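PDB 3A2Q: 6-aminohexanoate-cyclic-dimer hydrolase from Arthrobacter sp., which hydrolyses the cyclic dimer of 6-aminohexanoate, a nylon-6 by-product, to the linear dimer and is inactive on the linear oligomers tested. Local coordinates for residues A174-A179 with P427-G432; Q411-S416 with Q420-T425. The protein carries 1 engineered substitution. All blocks are in the same frame, centred on the assembly; numbering follows the deposited sequence.

Contacts 1 and 2 lie with their centres about 11 Å apart and border the same substrate-binding region. Contact 1 carries A174, engineered from the serine that by similarity forms the acyl-ester intermediate; contact 2 supplies Q411 and F414 to a pocket holding 6-aminohexanoic acid. Along the chain, 411-416 and 420-425 both fall inside the stretch of chain closed by 174-179 and 427-432, and helix 416-422 directly precedes helix 427-431. The two contacts also touch: R176 NH1 lies 2.8 Å from T425 O, a probable hydrogen bond, and I177 CD1 packs 3.7 Å from L422 CB. The side chains of L422 and A174 are about 8 Å apart at their nearest atoms.

Contact 1. Residues A174-A179 with P427-G432; sequences AVRIPA and PFNVSG. Engineered in segment 174-179: A174 (natural residue Ser). With ACA (6-aminohexanoic acid), chain C.
The active-site turn of the amidase fold, where it enters helix 176-182, meets helix 427-431 through R176, which reaches N429 and F428. The evidence for a polar link is R176 NH2 to N429 OD1 at 2.7 Å; the donor angle of only 124° makes this bond weak despite its length. OD1 lies in the guanidinium plane, at the edge, while the amide is turned 54° from that plane. R176 gets there by a bend at chi3 (-73°), which swings the guanidinium off the line of its aliphatic chain. The stronger partner of both side chains is D170: its OD1 forms a salt bridge with R176 NH2 and accepts a hydrogen bond from N429 ND2, and its OD2 accepts one from V175 N. R176 NH1 is hydrogen-bonded to T425 O and Q452 OE1, and N429 ND2 also donates to A209 O.

The R176-D170 ion pair lies beside the catalytic site of an amidase-signature hydrolase: the N429 side chain is about 10 Å, at nearest atoms, from those of S150 and K72, both charge-relay residues by similarity. A174, engineered from the serine assigned by similarity as the acyl-ester residue, has CB 3.1 Å from O of the bound 6-aminohexanoic acid. That ligand also takes hydrogen bonds from A171 N and A172 N, consistent with an oxyanion hole.

Replacing R176 with a leucine would probably leave D170 without its cationic mate and N429 OD1 without this donor. R176 NH1 lies 3.9 Å from F428 CB and comes to the ring at its edge, 4.0 Å from CD2. P427 CB sits over one face of that ring, 4.2 Å above its plane.

Contact 2. Residues Q411-S416 with Q420-T425; sequences QSAFIS and QMLAFT
F414 N donates to Q411 O at 3.0 Å, a bond that closes the turn carrying the F414 ring to its contact with L422. This turn belongs to the loop leading into helix 416-422 of the amidase fold, where the chain doubles back on itself. Across the contact, Q420 N donates weakly to S416 O at 3.3 Å (angle 155°), and the four-residue spacing is that of an alpha-helical turn. On the far side of L422, its carbonyl O accepts a hydrogen bond from T425 N at 3.1 Å, a bond spanning three residues as in a turn.

The apolar part rests on one methyl group. L422 CG lies between the backbone N and the carbonyl carbon (chi1 54°), and chi2 of 70° turns CD1 aside and leaves CD2 anti to CA, reaching the F414 edge in the ring plane, 3.8 Å from CE1. The two side chains cross at about a right angle. This ring helps form the ligand pocket, about 4 Å from a bound 6-aminohexanoic acid at nearest atoms. Over one face lies CG of Q411, 4.2 Å above the plane; Q411 is poorly ordered, although its OE1 is hydrogen-bonded to N125 ND2. The same L422 CD2 also rests 3.5 Å from A413 O and 4.3 Å from A413 CB.

Contact 1. Residues A174-A179 with P427-G432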
loop_
_atom_site.group_PDB
_atom_site.type_symbol
_atom_site.label_atom_id
_atom_site.label_comp_id
_atom_site.label_asym_id
_atom_site.label_seq_id
_atom_site.Cartn_x
_atom_site.Cartn_y
_atom_site.Cartn_z
ATOM N N ALA A 174 -4.815 0.575 0.286
ATOM C CA ALA A 174 -3.893 1.658 -0.087
ATOM C C ALA A 174 -2.473 1.308 -0.548
ATOM O O ALA A 174 -1.753 2.181 -1.030
ATOM C CB ALA A 174 -3.833 2.690 1.036
ATOM N N VAL A 175 -2.041 0.065 -0.368
ATOM C CA VAL A 175 -0.727 -0.325 -0.881
ATOM C C VAL A 175 -0.986 -1.232 -2.084
ATOM O O VAL A 175 -0.407 -1.054 -3.157
ATOM C CB VAL A 175 0.122 -1.095 0.163
ATOM C CG1 VAL A 175 1.179 -1.942 -0.543
ATOM C CG2 VAL A 175 0.807 -0.114 1.099
ATOM N N ARG A 176 -1.882 -2.194 -1.902
ATOM C CA ARG A 176 -2.216 -3.135 -2.957
ATOM C C ARG A 176 -2.844 -2.475 -4.180
ATOM O O ARG A 176 -2.520 -2.834 -5.308
ATOM C CB ARG A 176 -3.146 -4.220 -2.408
ATOM C CG ARG A 176 -2.463 -5.159 -1.412
ATOM C CD ARG A 176 -3.511 -5.930 -0.604
ATOM N NE ARG A 176 -4.157 -5.049 0.364
ATOM C CZ ARG A 176 -5.337 -5.285 0.934
ATOM N NH1 ARG A 176 -6.022 -6.383 0.635
ATOM N NH2 ARG A 176 -5.835 -4.415 1.804
ATOM N N ILE A 177 -3.723 -1.501 -3.967
ATOM C CA ILE A 177 -4.372 -0.823 -5.091
ATOM C C ILE A 177 -3.355 -0.086 -5.969
ATOM O O ILE A 177 -3.306 -0.305 -7.180
ATOM C CB ILE A 177 -5.488 0.137 -4.585
ATOM C CG1 ILE A 177 -6.608 -0.696 -3.950
ATOM C CG2 ILE A 177 -6.056 0.953 -5.746
ATOM C CD1 ILE A 177 -7.644 0.088 -3.173
ATOM N N PRO A 178 -2.529 0.797 -5.380
ATOM C CA PRO A 178 -1.542 1.505 -6.202
ATOM C C PRO A 178 -0.588 0.534 -6.899
ATOM O O PRO A 178 -0.115 0.809 -7.997
ATOM C CB PRO A 178 -0.820 2.401 -5.197
ATOM C CG PRO A 178 -1.853 2.628 -4.133
ATOM C CD PRO A 178 -2.506 1.285 -3.991
ATOM N N ALA A 179 -0.294 -0.594 -6.250
ATOM C CA ALA A 179 0.596 -1.592 -6.837
ATOM C C ALA A 179 -0.068 -2.199 -8.068
ATOM O O ALA A 179 0.560 -2.342 -9.110
ATOM C CB ALA A 179 0.918 -2.699 -5.815
ATOM N N PRO A 427 -11.678 -6.338 2.492
ATOM C CA PRO A 427 -12.019 -7.417 3.426
ATOM C C PRO A 427 -10.816 -7.917 4.228
ATOM O O PRO A 427 -10.958 -8.352 5.368
ATOM C CB PRO A 427 -12.576 -8.510 2.512
ATOM C CG PRO A 427 -13.077 -7.766 1.326
ATOM C CD PRO A 427 -12.017 -6.718 1.110
ATOM N N PHE A 428 -9.629 -7.848 3.634
ATOM C CA PHE A 428 -8.432 -8.340 4.299
ATOM C C PHE A 428 -7.781 -7.353 5.252
ATOM O O PHE A 428 -6.896 -7.722 6.022
ATOM C CB PHE A 428 -7.486 -8.877 3.230
ATOM C CG PHE A 428 -8.174 -9.845 2.317
ATOM C CD1 PHE A 428 -8.639 -11.063 2.819
ATOM C CD2 PHE A 428 -8.537 -9.472 1.028
ATOM C CE1 PHE A 428 -9.465 -11.885 2.058
ATOM C CE2 PHE A 428 -9.366 -10.289 0.257
ATOM C CZ PHE A 428 -9.833 -11.498 0.775
ATOM N N ASN A 429 -8.220 -6.097 5.203
ATOM C CA ASN A 429 -7.732 -5.114 6.158
ATOM C C ASN A 429 -8.520 -5.456 7.415
ATOM O O ASN A 429 -8.019 -5.344 8.527
ATOM C CB ASN A 429 -8.091 -3.679 5.755
ATOM C CG ASN A 429 -7.267 -3.181 4.607
ATOM O OD1 ASN A 429 -7.661 -3.301 3.450
ATOM N ND2 ASN A 429 -6.098 -2.628 4.917
ATOM N N VAL A 430 -9.770 -5.875 7.229
ATOM C CA VAL A 430 -10.599 -6.235 8.376
ATOM C C VAL A 430 -10.146 -7.543 9.016
ATOM O O VAL A 430 -10.087 -7.638 10.236
ATOM C CB VAL A 430 -12.089 -6.341 7.994
ATOM C CG1 VAL A 430 -12.899 -6.841 9.185
ATOM C CG2 VAL A 430 -12.598 -4.975 7.556
ATOM N N SER A 431 -9.813 -8.549 8.207
ATOM C CA SER A 431 -9.372 -9.826 8.763
ATOM C C SER A 431 -7.922 -9.772 9.235
ATOM O O SER A 431 -7.523 -10.543 10.105
ATOM C CB SER A 431 -9.521 -10.952 7.733
ATOM O OG SER A 431 -8.559 -10.817 6.707
ATOM N N GLY A 432 -7.133 -8.873 8.650
ATOM C CA GLY A 432 -5.738 -8.747 9.041
ATOM C C GLY A 432 -4.810 -9.746 8.364
ATOM O O GLY A 432 -3.629 -9.822 8.702
HETATM C C ACA C . -6.437 3.817 2.420
HETATM O O ACA C . -6.352 2.638 2.778
HETATM C C2 ACA C . -7.379 4.228 1.297
HETATM C C3 ACA C . -8.846 3.953 1.616
HETATM C C4 ACA C . -9.490 5.071 2.438
HETATM C C5 ACA C . -10.594 4.522 3.343
HETATM C C6 ACA C . -11.071 5.540 4.374
HETATM N N ACA C . -10.298 5.493 5.615
#

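Contact 2. Residues Q411-S416 with Q420-T425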
loop_
_atom_site.group_PDB
_atom_site.type_symbol
_atom_site.label_atom_id
_atom_site.label_comp_id
_atom_site.label_asym_id
_atom_site.label_seq_id
_atom_site.Cartn_x
_atom_site.Cartn_y
_atom_site.Cartn_z
ATOM N N GLN A 411 -18.385 7.360 3.385
ATOM C CA GLN A 411 -17.080 7.740 2.847
ATOM C C GLN A 411 -17.148 7.863 1.321
ATOM O O GLN A 411 -17.776 7.040 0.652
ATOM C CB GLN A 411 -16.047 6.670 3.220
ATOM C CG GLN A 411 -14.638 7.178 3.454
ATOM C CD GLN A 411 -14.506 7.958 4.746
ATOM O OE1 GLN A 411 -13.428 8.446 5.084
ATOM N NE2 GLN A 411 -15.607 8.079 5.478
ATOM N N SER A 412 -16.501 8.887 0.771
ATOM C CA SER A 412 -16.508 9.091 -0.677
ATOM C C SER A 412 -15.794 7.939 -1.384
ATOM O O SER A 412 -16.136 7.587 -2.512
ATOM C CB SER A 412 -15.848 10.432 -1.039
ATOM O OG SER A 412 -14.531 10.522 -0.525
ATOM N N ALA A 413 -14.821 7.339 -0.705
ATOM C CA ALA A 413 -14.068 6.228 -1.275
ATOM C C ALA A 413 -14.876 4.935 -1.276
ATOM O O ALA A 413 -14.493 3.959 -1.919
ATOM C CB ALA A 413 -12.766 6.029 -0.504
ATOM N N PHE A 414 -15.994 4.927 -0.558
ATOM C CA PHE A 414 -16.836 3.738 -0.483
ATOM C C PHE A 414 -18.049 3.789 -1.405
ATOM O O PHE A 414 -18.976 3.002 -1.246
ATOM C CB PHE A 414 -17.317 3.505 0.954
ATOM C CG PHE A 414 -16.207 3.237 1.939
ATOM C CD1 PHE A 414 -14.938 2.868 1.506
ATOM C CD2 PHE A 414 -16.446 3.319 3.308
ATOM C CE1 PHE A 414 -13.926 2.585 2.418
ATOM C CE2 PHE A 414 -15.432 3.035 4.232
ATOM C CZ PHE A 414 -14.172 2.667 3.782
ATOM N N ILE A 415 -18.050 4.706 -2.368
ATOM C CA ILE A 415 -19.179 4.807 -3.288
ATOM C C ILE A 415 -18.793 4.560 -4.743
ATOM O O ILE A 415 -17.656 4.801 -5.147
ATOM C CB ILE A 415 -19.869 6.191 -3.193
ATOM C CG1 ILE A 415 -18.886 7.294 -3.588
ATOM C CG2 ILE A 415 -20.392 6.412 -1.781
ATOM C CD1 ILE A 415 -19.483 8.684 -3.570
ATOM N N SER A 416 -19.767 4.066 -5.506
ATOM C CA SER A 416 -19.644 3.762 -6.932
ATOM C C SER A 416 -18.250 3.510 -7.514
ATOM O O SER A 416 -17.671 2.431 -7.339
ATOM C CB SER A 416 -20.329 4.867 -7.744
ATOM O OG SER A 416 -19.718 6.128 -7.512
ATOM N N GLN A 420 -15.353 0.197 -6.419
ATOM C CA GLN A 420 -14.786 -0.875 -7.234
ATOM C C GLN A 420 -13.265 -0.995 -7.162
ATOM O O GLN A 420 -12.709 -2.035 -7.510
ATOM C CB GLN A 420 -15.227 -0.744 -8.693
ATOM C CG GLN A 420 -16.686 -1.105 -8.910
ATOM C CD GLN A 420 -16.985 -1.488 -10.355
ATOM O OE1 GLN A 420 -17.721 -0.792 -11.058
ATOM N NE2 GLN A 420 -16.413 -2.605 -10.802
ATOM N N MET A 421 -12.593 0.057 -6.714
ATOM C CA MET A 421 -11.144 0.009 -6.590
ATOM C C MET A 421 -10.740 -0.787 -5.345
ATOM O O MET A 421 -9.733 -1.492 -5.352
ATOM C CB MET A 421 -10.566 1.419 -6.463
ATOM C CG MET A 421 -10.804 2.334 -7.650
ATOM S SD MET A 421 -10.017 1.744 -9.138
ATOM C CE MET A 421 -8.303 2.165 -8.801
ATOM N N LEU A 422 -11.535 -0.681 -4.282
ATOM C CA LEU A 422 -11.202 -1.344 -3.021
ATOM C C LEU A 422 -12.079 -2.502 -2.538
ATOM O O LEU A 422 -11.815 -3.066 -1.475
ATOM C CB LEU A 422 -11.112 -0.283 -1.911
ATOM C CG LEU A 422 -12.317 0.650 -1.708
ATOM C CD1 LEU A 422 -13.491 -0.124 -1.130
ATOM C CD2 LEU A 422 -11.940 1.793 -0.760
ATOM N N ALA A 423 -13.099 -2.876 -3.305
ATOM C CA ALA A 423 -13.994 -3.955 -2.880
ATOM C C ALA A 423 -13.310 -5.301 -2.624
ATOM O O ALA A 423 -13.720 -6.039 -1.729
ATOM C CB ALA A 423 -15.127 -4.128 -3.892
ATOM N N PHE A 424 -12.282 -5.626 -3.404
ATOM C CA PHE A 424 -11.571 -6.897 -3.228
ATOM C C PHE A 424 -10.341 -6.804 -2.311
ATOM O O PHE A 424 -9.669 -7.810 -2.064
ATOM C CB PHE A 424 -11.138 -7.454 -4.586
ATOM C CG PHE A 424 -12.236 -8.150 -5.352
ATOM C CD1 PHE A 424 -13.579 -7.956 -5.027
ATOM C CD2 PHE A 424 -11.925 -8.971 -6.430
ATOM C CE1 PHE A 424 -14.592 -8.567 -5.767
ATOM C CE2 PHE A 424 -12.930 -9.588 -7.176
ATOM C CZ PHE A 424 -14.267 -9.384 -6.842
ATOM N N THR A 425 -10.035 -5.611 -1.804
ATOM C CA THR A 425 -8.881 -5.473 -0.921
ATOM C C THR A 425 -9.278 -5.209 0.531
ATOM O O THR A 425 -8.657 -5.730 1.459
ATOM C CB THR A 425 -7.931 -4.334 -1.379
ATOM O OG1 THR A 425 -8.696 -3.163 -1.686
ATOM C CG2 THR A 425 -7.122 -4.756 -2.603
#